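Local coordinates for ribose ABC transporter, substrate binding protein (Conexibacter woesei, PDB 4KQ9) that probably binds a sugar such as ribose, as the solute-binding component of an ABC transporter, at residues A[194-200]-A[221-227]. The protein carries 1 engineered substitution. Numbering follows the deposited sequence.
Sequences IYYSGDD and VVGTDAN
Two neighbouring strands of a parallel four-stranded sheet open into loops at their C-terminal ends. I194 pairs with V221 and Y195 with V222, CA-CA 5.0 and 5.2 Å. V222 N donates to I194 O (3.2 Å), Y196 N to V222 O (2.9 Å). V222, chi1 m, sets CG2 4.1 Å from Y195 CD2, on the sheet face that packs against helix 112-126. On the other face, V221 CG1 lies 3.7 Å from Y196 CE1, beside helix 199-211.

D199 is the most buried by the contact. G198 is the N-cap of helix 199-211, and D199 N donates to T224 O at 2.8 Å. Chi1 m turns the D199 carboxylate into the bend at 225-227, where D225 has positive phi (136°) and A226 is left-handed (52/47). D199 OD2 accepts from N227 N at 3.0 Å, while D199 OD1 is hydrogen-bonded to T242 OG1. The carboxylate packs on the G223 backbone, D199 OD1 3.4 Å from G223 C; a CB there would clash. N227, chi1 p, is the N-cap of helix 228-236; its OD1 accepts from A230 N. One water accepts from D200 N and donates to D225 OD2, both at 2.8 Å.

This is a beta-alpha-beta unit of a periplasmic binding protein lobe. Side-chain contacts are apolar along the strands and polar beyond their ends, where a buried carboxylate ties one helix start to the loop before the next.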
loop_
_atom_site.group_PDB
_atom_site.type_symbol
_atom_site.label_atom_id
_atom_site.label_comp_id
_atom_site.label_asym_id
_atom_site.label_seq_id
_atom_site.Cartn_x
_atom_site.Cartn_y
_atom_site.Cartn_z
ATOM N N ILE A 194 14.405 9.987 -9.800
ATOM C CA ILE A 194 12.975 10.210 -10.000
ATOM C C ILE A 194 12.190 9.303 -9.048
ATOM O O ILE A 194 12.400 8.068 -8.969
ATOM C CB ILE A 194 12.533 10.001 -11.494
ATOM C CG1 ILE A 194 13.422 10.830 -12.409
ATOM C CG2 ILE A 194 11.056 10.379 -11.675
ATOM C CD1 ILE A 194 13.190 10.647 -13.903
ATOM N N TYR A 195 11.364 9.961 -8.224
ATOM C CA TYR A 195 10.506 9.341 -7.240
ATOM C C TYR A 195 9.151 9.081 -7.966
ATOM O O TYR A 195 8.627 10.009 -8.545
ATOM C CB TYR A 195 10.281 10.370 -6.142
ATOM C CG TYR A 195 9.358 9.963 -5.045
ATOM C CD1 TYR A 195 7.983 9.921 -5.202
ATOM C CD2 TYR A 195 9.893 9.664 -3.817
ATOM C CE1 TYR A 195 7.176 9.536 -4.125
ATOM C CE2 TYR A 195 9.119 9.328 -2.763
ATOM C CZ TYR A 195 7.790 9.203 -2.923
ATOM O OH TYR A 195 7.125 8.783 -1.783
ATOM N N TYR A 196 8.604 7.870 -7.912
ATOM C CA TYR A 196 7.288 7.512 -8.447
ATOM C C TYR A 196 6.393 7.042 -7.277
ATOM O O TYR A 196 6.858 6.335 -6.373
ATOM C CB TYR A 196 7.431 6.374 -9.485
ATOM C CG TYR A 196 8.214 6.764 -10.682
ATOM C CD1 TYR A 196 9.623 6.756 -10.668
ATOM C CD2 TYR A 196 7.567 7.227 -11.843
ATOM C CE1 TYR A 196 10.329 7.159 -11.792
ATOM C CE2 TYR A 196 8.270 7.600 -12.994
ATOM C CZ TYR A 196 9.650 7.597 -12.966
ATOM O OH TYR A 196 10.409 7.976 -14.003
ATOM N N SER A 197 5.126 7.473 -7.233
ATOM C CA SER A 197 4.217 7.054 -6.179
ATOM C C SER A 197 4.137 5.538 -6.119
ATOM O O SER A 197 3.991 4.961 -5.027
ATOM C CB SER A 197 2.781 7.577 -6.471
ATOM O OG SER A 197 2.769 8.984 -6.350
ATOM N N GLY A 198 4.179 4.906 -7.287
ATOM C CA GLY A 198 4.048 3.447 -7.383
ATOM C C GLY A 198 4.852 2.825 -8.457
ATOM O O GLY A 198 5.344 3.532 -9.408
ATOM N N ASP A 199 5.068 1.501 -8.323
ATOM C CA ASP A 199 5.906 0.728 -9.298
ATOM C C ASP A 199 5.492 0.791 -10.731
ATOM O O ASP A 199 6.338 0.866 -11.562
ATOM C CB ASP A 199 5.985 -0.802 -8.958
ATOM C CG ASP A 199 6.814 -1.107 -7.707
ATOM O OD1 ASP A 199 7.734 -0.301 -7.370
ATOM O OD2 ASP A 199 6.613 -2.203 -7.081
ATOM N N ASP A 200 4.197 0.750 -11.031
ATOM C CA ASP A 200 3.851 0.693 -12.432
ATOM C C ASP A 200 4.257 2.026 -13.129
ATOM O O ASP A 200 4.644 2.055 -14.271
ATOM C CB ASP A 200 2.383 0.444 -12.569
ATOM C CG ASP A 200 2.017 -1.040 -12.391
ATOM O OD1 ASP A 200 2.909 -1.922 -12.584
ATOM O OD2 ASP A 200 0.835 -1.246 -12.038
ATOM N N VAL A 221 15.812 5.436 -9.809
ATOM C CA VAL A 221 14.334 5.353 -9.853
ATOM C C VAL A 221 13.819 4.544 -8.659
ATOM O O VAL A 221 14.333 3.447 -8.421
ATOM C CB VAL A 221 13.954 4.602 -11.129
ATOM C CG1 VAL A 221 12.515 4.215 -11.124
ATOM C CG2 VAL A 221 14.377 5.435 -12.363
ATOM N N VAL A 222 12.831 5.083 -7.927
ATOM C CA VAL A 222 12.257 4.472 -6.743
ATOM C C VAL A 222 10.718 4.464 -6.865
ATOM O O VAL A 222 10.084 5.431 -7.375
ATOM C CB VAL A 222 12.711 5.158 -5.422
ATOM C CG1 VAL A 222 14.262 5.369 -5.321
ATOM C CG2 VAL A 222 12.035 6.486 -5.279
ATOM N N GLY A 223 10.133 3.373 -6.416
ATOM C CA GLY A 223 8.665 3.124 -6.525
ATOM C C GLY A 223 8.152 2.399 -5.283
ATOM O O GLY A 223 8.894 2.258 -4.330
ATOM N N THR A 224 6.910 1.953 -5.279
ATOM C CA THR A 224 6.292 1.234 -4.218
ATOM C C THR A 224 5.408 0.135 -4.844
ATOM O O THR A 224 4.759 0.363 -5.815
ATOM C CB THR A 224 5.407 2.156 -3.359
ATOM O OG1 THR A 224 6.204 3.149 -2.741
ATOM C CG2 THR A 224 4.698 1.397 -2.321
ATOM N N ASP A 225 5.434 -1.009 -4.207
ATOM C CA ASP A 225 4.564 -2.160 -4.356
ATOM C C ASP A 225 5.364 -3.457 -4.374
ATOM O O ASP A 225 4.862 -4.476 -4.054
ATOM C CB ASP A 225 3.686 -2.138 -5.613
ATOM C CG ASP A 225 2.536 -1.134 -5.520
ATOM O OD1 ASP A 225 2.250 -0.651 -4.435
ATOM O OD2 ASP A 225 2.024 -0.784 -6.574
ATOM N N ALA A 226 6.602 -3.372 -4.796
ATOM C CA ALA A 226 7.407 -4.560 -4.959
ATOM C C ALA A 226 6.643 -5.566 -5.812
ATOM O O ALA A 226 6.564 -6.713 -5.479
ATOM C CB ALA A 226 7.757 -5.168 -3.618
ATOM N N ASN A 227 6.082 -5.122 -6.914
ATOM C CA ASN A 227 5.494 -6.053 -7.863
ATOM C C ASN A 227 6.541 -6.838 -8.622
ATOM O O ASN A 227 7.707 -6.572 -8.578
ATOM C CB ASN A 227 4.483 -5.403 -8.760
ATOM C CG ASN A 227 5.102 -4.472 -9.785
ATOM O OD1 ASN A 227 6.173 -4.639 -10.220
ATOM N ND2 ASN A 227 4.352 -3.526 -10.172
HETATM O O HOH W 1 2.268 0.568 -9.001
#